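Exocyst complex component EXO70 (Saccharomyces cerevisiae, PDB 2B1E) serves as a subunit of the exocyst, the complex that tethers secretory vesicles to sites of exocytosis, and helps that complex assemble. Local coordinates at residues D17-L29 with Y41-I55. Sequence-based numbering, arbitrary orientation.
Sequences DLANEASKYEIIL and YTQVVHKLDDMLEDI
The CD2 methyl of L29 sits over the face of the Y41 ring, 3.6 Å from its centroid and 14° off the normal, a CH-pi contact in which the two side chains cross at about a right angle. One water, in the plane of the ring at its edge, bridges the backbone carbonyl of L29 and the Y41 hydroxyl: it donates to L29 O at 2.8 Å and shares a 2.7 Å hydrogen bond with Y41 OH. A leucine in place of Y41 would probably leave that water without its hydroxyl mate and the L29 methyl without a flat surface to rest on.

Knobs-into-holes packing follows. L29 fills a hole lined by Y41, V44, V45 and L48, its CD1 meeting L48 CD1 tip to tip at 3.6 Å. Y25 is the second knob, among V44, K47, L48 and M51; its CB lies 3.7 Å from V44 CG1, while M51 CE approaches the ring edge.

Toward the other end, M51 extends until its methyl turns at chi3 (-74°), placing CE 3.9 Å from E21 CB. Beyond it, L18 CD1 presses tightly on I55 CG2 at 3.4 Å.

The segment axes run roughly antiparallel, at 156°, and 10.2 Å apart at closest approach; they belong to two successive helices of the Exo70 N-terminal region, 15-30 and 38-56, joined through the short helix 33-36. Helix 66-94 packs beside both segments, touching L18, L29, Y41 and L48. Direct contact is thus almost wholly apolar, so shape complementarity probably sets the pairing, with the water supplying a polar link at one end.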
ATOM      1  N   ASP A  17     -34.481  27.068  65.274  1.00 17.10           N
ATOM      2  CA  ASP A  17     -34.600  27.921  64.102  1.00 17.12           C
ATOM      3  C   ASP A  17     -33.893  27.364  62.869  1.00 17.79           C
ATOM      4  O   ASP A  17     -34.432  27.437  61.760  1.00 16.26           O
ATOM      5  CB  ASP A  17     -34.101  29.329  64.420  1.00 17.59           C
ATOM      6  CG  ASP A  17     -35.078  30.093  65.293  1.00 20.67           C
ATOM      7  OD1 ASP A  17     -36.196  29.568  65.514  1.00 20.99           O
ATOM      8  OD2 ASP A  17     -34.738  31.205  65.750  1.00 19.09           O
ATOM      9  N   LEU A  18     -32.696  26.812  63.054  1.00 17.22           N
ATOM     10  CA  LEU A  18     -31.945  26.234  61.937  1.00 16.59           C
ATOM     11  C   LEU A  18     -32.727  25.053  61.362  1.00 16.82           C
ATOM     12  O   LEU A  18     -32.760  24.848  60.145  1.00 15.41           O
ATOM     13  CB  LEU A  18     -30.569  25.747  62.403  1.00 17.69           C
ATOM     14  CG  LEU A  18     -29.566  26.832  62.814  1.00 18.42           C
ATOM     15  CD1 LEU A  18     -28.300  26.200  63.361  1.00 18.94           C
ATOM     16  CD2 LEU A  18     -29.255  27.700  61.606  1.00 20.36           C
ATOM     17  N   ALA A  19     -33.341  24.276  62.250  1.00 13.71           N
ATOM     18  CA  ALA A  19     -34.123  23.117  61.847  1.00 15.74           C
ATOM     19  C   ALA A  19     -35.268  23.604  60.973  1.00 16.87           C
ATOM     20  O   ALA A  19     -35.525  23.052  59.905  1.00 15.33           O
ATOM     21  CB  ALA A  19     -34.665  22.398  63.083  1.00 15.31           C
ATOM     22  N   ASN A  20     -35.951  24.655  61.419  1.00 18.07           N
ATOM     23  CA  ASN A  20     -37.060  25.197  60.638  1.00 19.16           C
ATOM     24  C   ASN A  20     -36.573  25.598  59.245  1.00 18.40           C
ATOM     25  O   ASN A  20     -37.212  25.272  58.244  1.00 20.19           O
ATOM     26  CB  ASN A  20     -37.676  26.409  61.344  1.00 21.28           C
ATOM     27  CG  ASN A  20     -38.896  26.942  60.616  1.00 23.03           C
ATOM     28  OD1 ASN A  20     -39.871  26.218  60.407  1.00 27.03           O
ATOM     29  ND2 ASN A  20     -38.846  28.206  60.223  1.00 23.62           N
ATOM     30  N   GLU A  21     -35.446  26.302  59.177  1.00 16.88           N
ATOM     31  CA  GLU A  21     -34.881  26.718  57.891  1.00 17.45           C
ATOM     32  C   GLU A  21     -34.592  25.509  57.013  1.00 16.40           C
ATOM     33  O   GLU A  21     -34.910  25.502  55.826  1.00 16.86           O
ATOM     34  CB  GLU A  21     -33.582  27.499  58.095  1.00 20.80           C
ATOM     35  CG  GLU A  21     -33.760  28.809  58.821  1.00 25.58           C
ATOM     36  CD  GLU A  21     -34.535  29.806  57.995  1.00 29.93           C
ATOM     37  OE1 GLU A  21     -34.090  30.099  56.864  1.00 32.63           O
ATOM     38  OE2 GLU A  21     -35.582  30.294  58.472  1.00 33.65           O
ATOM     39  N   ALA A  22     -33.970  24.488  57.591  1.00 12.98           N
ATOM     40  CA  ALA A  22     -33.664  23.281  56.833  1.00 14.66           C
ATOM     41  C   ALA A  22     -34.938  22.638  56.299  1.00 15.98           C
ATOM     42  O   ALA A  22     -34.955  22.142  55.167  1.00 15.98           O
ATOM     43  CB  ALA A  22     -32.911  22.293  57.697  1.00 15.26           C
ATOM     44  N   SER A  23     -35.996  22.644  57.111  1.00 17.13           N
ATOM     45  CA  SER A  23     -37.282  22.060  56.722  1.00 17.34           C
ATOM     46  C   SER A  23     -37.846  22.768  55.504  1.00 16.46           C
ATOM     47  O   SER A  23     -38.411  22.138  54.600  1.00 16.25           O
ATOM     48  CB  SER A  23     -38.295  22.154  57.866  1.00 20.33           C
ATOM     49  OG  SER A  23     -38.017  21.212  58.888  1.00 24.26           O
ATOM     50  N   LYS A  24     -37.688  24.085  55.478  1.00 15.57           N
ATOM     51  CA  LYS A  24     -38.177  24.864  54.357  1.00 16.62           C
ATOM     52  C   LYS A  24     -37.376  24.535  53.103  1.00 16.97           C
ATOM     53  O   LYS A  24     -37.931  24.450  52.004  1.00 14.29           O
ATOM     54  CB  LYS A  24     -38.108  26.361  54.685  1.00 19.65           C
ATOM     55  CG  LYS A  24     -39.045  26.755  55.838  1.00 23.59           C
ATOM     56  CD  LYS A  24     -39.206  28.264  55.982  1.00 26.43           C
ATOM     57  CE  LYS A  24     -37.929  28.920  56.493  1.00 27.74           C
ATOM     58  NZ  LYS A  24     -38.047  30.404  56.594  1.00 28.00           N
ATOM     59  N   TYR A  25     -36.071  24.323  53.260  1.00 16.55           N
ATOM     60  CA  TYR A  25     -35.243  24.007  52.106  1.00 15.44           C
ATOM     61  C   TYR A  25     -35.596  22.630  51.562  1.00 14.24           C
ATOM     62  O   TYR A  25     -35.539  22.403  50.347  1.00 12.20           O
ATOM     63  CB  TYR A  25     -33.751  24.055  52.462  1.00 17.20           C
ATOM     64  CG  TYR A  25     -33.243  25.440  52.776  1.00 18.62           C
ATOM     65  CD1 TYR A  25     -33.554  26.518  51.952  1.00 19.29           C
ATOM     66  CD2 TYR A  25     -32.454  25.674  53.900  1.00 18.69           C
ATOM     67  CE1 TYR A  25     -33.095  27.803  52.240  1.00 21.30           C
ATOM     68  CE2 TYR A  25     -31.983  26.957  54.199  1.00 22.11           C
ATOM     69  CZ  TYR A  25     -32.310  28.015  53.367  1.00 21.28           C
ATOM     70  OH  TYR A  25     -31.860  29.279  53.664  1.00 23.09           O
ATOM     71  N   GLU A  26     -35.947  21.703  52.448  1.00 15.19           N
ATOM     72  CA  GLU A  26     -36.302  20.372  51.977  1.00 13.81           C
ATOM     73  C   GLU A  26     -37.583  20.412  51.145  1.00 13.98           C
ATOM     74  O   GLU A  26     -37.722  19.682  50.164  1.00  9.67           O
ATOM     75  CB  GLU A  26     -36.490  19.390  53.130  1.00 15.91           C
ATOM     76  CG  GLU A  26     -36.825  17.985  52.616  1.00 17.59           C
ATOM     77  CD  GLU A  26     -36.599  16.886  53.638  1.00 23.30           C
ATOM     78  OE1 GLU A  26     -36.569  15.696  53.236  1.00 26.74           O
ATOM     79  OE2 GLU A  26     -36.458  17.200  54.835  1.00 24.92           O
ATOM     80  N   ILE A  27     -38.522  21.258  51.550  1.00 13.77           N
ATOM     81  CA  ILE A  27     -39.777  21.378  50.824  1.00 14.87           C
ATOM     82  C   ILE A  27     -39.479  21.874  49.413  1.00 14.91           C
ATOM     83  O   ILE A  27     -40.037  21.380  48.427  1.00 13.29           O
ATOM     84  CB  ILE A  27     -40.750  22.333  51.571  1.00 15.97           C
ATOM     85  CG1 ILE A  27     -41.232  21.641  52.852  1.00 19.04           C
ATOM     86  CG2 ILE A  27     -41.925  22.715  50.665  1.00 16.71           C
ATOM     87  CD1 ILE A  27     -42.103  22.491  53.767  1.00 17.76           C
ATOM     88  N   ILE A  28     -38.579  22.840  49.308  1.00 15.91           N
ATOM     89  CA  ILE A  28     -38.209  23.370  47.997  1.00 14.44           C
ATOM     90  C   ILE A  28     -37.575  22.263  47.154  1.00 13.36           C
ATOM     91  O   ILE A  28     -38.003  21.984  46.019  1.00 11.01           O
ATOM     92  CB  ILE A  28     -37.207  24.535  48.133  1.00 15.12           C
ATOM     93  CG1 ILE A  28     -37.862  25.697  48.887  1.00 19.05           C
ATOM     94  CG2 ILE A  28     -36.746  24.987  46.750  1.00 17.04           C
ATOM     95  CD1 ILE A  28     -36.956  26.898  49.092  1.00 17.16           C
ATOM     96  N   LEU A  29     -36.555  21.628  47.720  1.00 11.08           N
ATOM     97  CA  LEU A  29     -35.846  20.559  47.025  1.00 12.34           C
ATOM     98  C   LEU A  29     -36.775  19.412  46.602  1.00 12.18           C
ATOM     99  O   LEU A  29     -36.552  18.775  45.572  1.00 11.48           O
ATOM    100  CB  LEU A  29     -34.717  20.023  47.913  1.00  9.97           C
ATOM    101  CG  LEU A  29     -33.539  20.978  48.145  1.00 10.04           C
ATOM    102  CD1 LEU A  29     -32.613  20.403  49.207  1.00  8.65           C
ATOM    103  CD2 LEU A  29     -32.777  21.200  46.824  1.00  8.66           C
ATOM    104  N   TYR A  41     -31.456  24.929  42.513  1.00  9.85           N
ATOM    105  CA  TYR A  41     -31.440  23.666  43.239  1.00 10.17           C
ATOM    106  C   TYR A  41     -30.063  23.457  43.879  1.00  8.81           C
ATOM    107  O   TYR A  41     -29.972  23.210  45.080  1.00 10.12           O
ATOM    108  CB  TYR A  41     -31.785  22.505  42.284  1.00 10.10           C
ATOM    109  CG  TYR A  41     -31.980  21.150  42.951  1.00 11.71           C
ATOM    110  CD1 TYR A  41     -33.259  20.670  43.263  1.00 10.85           C
ATOM    111  CD2 TYR A  41     -30.885  20.341  43.251  1.00 11.16           C
ATOM    112  CE1 TYR A  41     -33.436  19.416  43.853  1.00 11.57           C
ATOM    113  CE2 TYR A  41     -31.048  19.094  43.841  1.00 10.43           C
ATOM    114  CZ  TYR A  41     -32.322  18.635  44.139  1.00 12.95           C
ATOM    115  OH  TYR A  41     -32.467  17.400  44.730  1.00 11.58           O
ATOM    116  N   THR A  42     -28.989  23.556  43.103  1.00  9.63           N
ATOM    117  CA  THR A  42     -27.669  23.365  43.697  1.00 10.64           C
ATOM    118  C   THR A  42     -27.378  24.446  44.725  1.00 12.82           C
ATOM    119  O   THR A  42     -26.595  24.231  45.656  1.00 10.90           O
ATOM    120  CB  THR A  42     -26.534  23.374  42.661  1.00  9.48           C
ATOM    121  OG1 THR A  42     -26.543  24.611  41.943  1.00 10.57           O
ATOM    122  CG2 THR A  42     -26.678  22.199  41.697  1.00 10.49           C
ATOM    123  N   GLN A  43     -28.004  25.609  44.560  1.00 11.35           N
ATOM    124  CA  GLN A  43     -27.794  26.697  45.504  1.00 13.09           C
ATOM    125  C   GLN A  43     -28.401  26.335  46.857  1.00 11.20           C
ATOM    126  O   GLN A  43     -27.838  26.651  47.912  1.00 10.65           O
ATOM    127  CB  GLN A  43     -28.419  27.993  44.982  1.00 16.29           C
ATOM    128  CG  GLN A  43     -27.996  29.205  45.779  1.00 20.75           C
ATOM    129  CD  GLN A  43     -26.484  29.299  45.904  1.00 25.41           C
ATOM    130  OE1 GLN A  43     -25.756  29.297  44.899  1.00 27.44           O
ATOM    131  NE2 GLN A  43     -25.999  29.377  47.141  1.00 30.57           N
ATOM    132  N   VAL A  44     -29.556  25.679  46.842  1.00 10.85           N
ATOM    133  CA  VAL A  44     -30.174  25.275  48.098  1.00  9.69           C
ATOM    134  C   VAL A  44     -29.328  24.190  48.770  1.00  9.97           C
ATOM    135  O   VAL A  44     -29.144  24.195  49.988  1.00  9.14           O
ATOM    136  CB  VAL A  44     -31.604  24.762  47.884  1.00 11.13           C
ATOM    137  CG1 VAL A  44     -32.114  24.105  49.165  1.00 10.62           C
ATOM    138  CG2 VAL A  44     -32.511  25.926  47.497  1.00 10.38           C
ATOM    139  N   VAL A  45     -28.801  23.258  47.982  1.00 10.61           N
ATOM    140  CA  VAL A  45     -27.963  22.221  48.567  1.00 10.10           C
ATOM    141  C   VAL A  45     -26.728  22.898  49.193  1.00  9.92           C
ATOM    142  O   VAL A  45     -26.267  22.491  50.256  1.00  9.73           O
ATOM    143  CB  VAL A  45     -27.537  21.189  47.509  1.00  8.51           C
ATOM    144  CG1 VAL A  45     -26.674  20.112  48.146  1.00 12.67           C
ATOM    145  CG2 VAL A  45     -28.792  20.538  46.889  1.00 10.88           C
ATOM    146  N   HIS A  46     -26.196  23.935  48.544  1.00 11.01           N
ATOM    147  CA  HIS A  46     -25.031  24.638  49.099  1.00 11.41           C
ATOM    148  C   HIS A  46     -25.398  25.245  50.466  1.00 12.66           C
ATOM    149  O   HIS A  46     -24.595  25.214  51.400  1.00 11.80           O
ATOM    150  CB  HIS A  46     -24.542  25.769  48.168  1.00 12.77           C
ATOM    151  CG  HIS A  46     -23.822  25.298  46.939  1.00 10.17           C
ATOM    152  ND1 HIS A  46     -22.893  24.281  46.960  1.00 10.24           N
ATOM    153  CD2 HIS A  46     -23.867  25.735  45.656  1.00 10.29           C
ATOM    154  CE1 HIS A  46     -22.399  24.111  45.746  1.00 11.48           C
ATOM    155  NE2 HIS A  46     -22.974  24.981  44.935  1.00  9.25           N
ATOM    156  N   LYS A  47     -26.598  25.810  50.577  1.00 12.40           N
ATOM    157  CA  LYS A  47     -27.039  26.401  51.842  1.00 14.97           C
ATOM    158  C   LYS A  47     -26.997  25.356  52.953  1.00 13.42           C
ATOM    159  O   LYS A  47     -26.542  25.629  54.056  1.00 11.04           O
ATOM    160  CB  LYS A  47     -28.469  26.944  51.727  1.00 17.19           C
ATOM    161  CG  LYS A  47     -28.611  28.266  50.979  1.00 24.09           C
ATOM    162  CD  LYS A  47     -28.358  29.447  51.901  1.00 29.47           C
ATOM    163  CE  LYS A  47     -28.598  30.774  51.194  1.00 32.00           C
ATOM    164  NZ  LYS A  47     -28.423  31.928  52.128  1.00 33.98           N
ATOM    165  N   LEU A  48     -27.484  24.155  52.655  1.00 12.43           N
ATOM    166  CA  LEU A  48     -27.506  23.076  53.643  1.00 11.90           C
ATOM    167  C   LEU A  48     -26.094  22.663  54.036  1.00 11.82           C
ATOM    168  O   LEU A  48     -25.792  22.447  55.215  1.00 10.43           O
ATOM    169  CB  LEU A  48     -28.255  21.873  53.075  1.00 13.02           C
ATOM    170  CG  LEU A  48     -29.735  22.097  52.755  1.00 12.62           C
ATOM    171  CD1 LEU A  48     -30.248  20.927  51.927  1.00 16.76           C
ATOM    172  CD2 LEU A  48     -30.542  22.251  54.037  1.00 15.59           C
ATOM    173  N   ASP A  49     -25.244  22.542  53.023  1.00 11.89           N
ATOM    174  CA  ASP A  49     -23.860  22.157  53.200  1.00 13.64           C
ATOM    175  C   ASP A  49     -23.154  23.168  54.099  1.00 14.31           C
ATOM    176  O   ASP A  49     -22.479  22.796  55.065  1.00  9.18           O
ATOM    177  CB  ASP A  49     -23.173  22.101  51.835  1.00 17.71           C
ATOM    178  CG  ASP A  49     -22.268  20.903  51.692  1.00 20.05           C
ATOM    179  OD1 ASP A  49     -22.029  20.223  52.714  1.00 21.18           O
ATOM    180  OD2 ASP A  49     -21.796  20.641  50.565  1.00 23.93           O
ATOM    181  N   ASP A  50     -23.327  24.451  53.786  1.00 13.68           N
ATOM    182  CA  ASP A  50     -22.705  25.509  54.570  1.00 13.43           C
ATOM    183  C   ASP A  50     -23.303  25.547  55.980  1.00 13.76           C
ATOM    184  O   ASP A  50     -22.579  25.757  56.952  1.00 14.44           O
ATOM    185  CB  ASP A  50     -22.861  26.854  53.852  1.00 15.37           C
ATOM    186  CG  ASP A  50     -22.080  26.902  52.536  1.00 16.98           C
ATOM    187  OD1 ASP A  50     -22.261  27.867  51.762  1.00 14.18           O
ATOM    188  OD2 ASP A  50     -21.283  25.968  52.275  1.00 12.66           O
ATOM    189  N   MET A  51     -24.608  25.319  56.102  1.00 12.62           N
ATOM    190  CA  MET A  51     -25.241  25.316  57.426  1.00 12.73           C
ATOM    191  C   MET A  51     -24.617  24.199  58.262  1.00 13.32           C
ATOM    192  O   MET A  51     -24.225  24.413  59.408  1.00 13.68           O
ATOM    193  CB  MET A  51     -26.761  25.091  57.319  1.00 12.09           C
ATOM    194  CG  MET A  51     -27.503  25.146  58.667  1.00 11.72           C
ATOM    195  SD  MET A  51     -29.300  24.801  58.575  1.00  9.30           S
ATOM    196  CE  MET A  51     -29.844  26.360  57.843  1.00 16.43           C
ATOM    197  N   LEU A  52     -24.507  23.010  57.673  1.00 13.97           N
ATOM    198  CA  LEU A  52     -23.942  21.861  58.365  1.00 15.43           C
ATOM    199  C   LEU A  52     -22.523  22.173  58.839  1.00 17.13           C
ATOM    200  O   LEU A  52     -22.161  21.873  59.978  1.00 16.25           O
ATOM    201  CB  LEU A  52     -23.943  20.642  57.439  1.00 15.65           C
ATOM    202  CG  LEU A  52     -23.308  19.340  57.930  1.00 15.76           C
ATOM    203  CD1 LEU A  52     -24.045  18.823  59.145  1.00 14.65           C
ATOM    204  CD2 LEU A  52     -23.367  18.305  56.806  1.00 18.60           C
ATOM    205  N   GLU A  53     -21.736  22.790  57.965  1.00 16.31           N
ATOM    206  CA  GLU A  53     -20.364  23.163  58.291  1.00 20.54           C
ATOM    207  C   GLU A  53     -20.313  24.216  59.407  1.00 18.46           C
ATOM    208  O   GLU A  53     -19.510  24.108  60.343  1.00 18.34           O
ATOM    209  CB  GLU A  53     -19.674  23.708  57.042  1.00 22.17           C
ATOM    210  CG  GLU A  53     -18.215  24.035  57.216  1.00 30.01           C
ATOM    211  CD  GLU A  53     -17.403  22.820  57.581  1.00 33.73           C
ATOM    212  OE1 GLU A  53     -17.632  21.748  56.976  1.00 38.50           O
ATOM    213  OE2 GLU A  53     -16.531  22.934  58.465  1.00 37.25           O
ATOM    214  N   ASP A  54     -21.172  25.227  59.304  1.00 16.60           N
ATOM    215  CA  ASP A  54     -21.216  26.294  60.298  1.00 17.64           C
ATOM    216  C   ASP A  54     -21.528  25.807  61.720  1.00 18.20           C
ATOM    217  O   ASP A  54     -20.937  26.291  62.680  1.00 19.22           O
ATOM    218  CB  ASP A  54     -22.244  27.374  59.911  1.00 17.94           C
ATOM    219  CG  ASP A  54     -21.831  28.194  58.684  1.00 17.71           C
ATOM    220  OD1 ASP A  54     -20.629  28.260  58.356  1.00 18.19           O
ATOM    221  OD2 ASP A  54     -22.728  28.799  58.058  1.00 19.64           O
ATOM    222  N   ILE A  55     -22.442  24.855  61.871  1.00 16.93           N
ATOM    223  CA  ILE A  55     -22.792  24.394  63.211  1.00 20.22           C
ATOM    224  C   ILE A  55     -21.889  23.307  63.782  1.00 23.01           C
ATOM    225  O   ILE A  55     -21.960  23.007  64.973  1.00 20.40           O
ATOM    226  CB  ILE A  55     -24.251  23.888  63.281  1.00 19.86           C
ATOM    227  CG1 ILE A  55     -24.407  22.611  62.457  1.00 18.93           C
ATOM    228  CG2 ILE A  55     -25.198  24.968  62.788  1.00 20.26           C
ATOM    229  CD1 ILE A  55     -25.824  22.064  62.460  1.00 21.61           C
TER
HETATM  230  O   HOH W   1     -34.977  16.517  45.399  1.00 22.34           O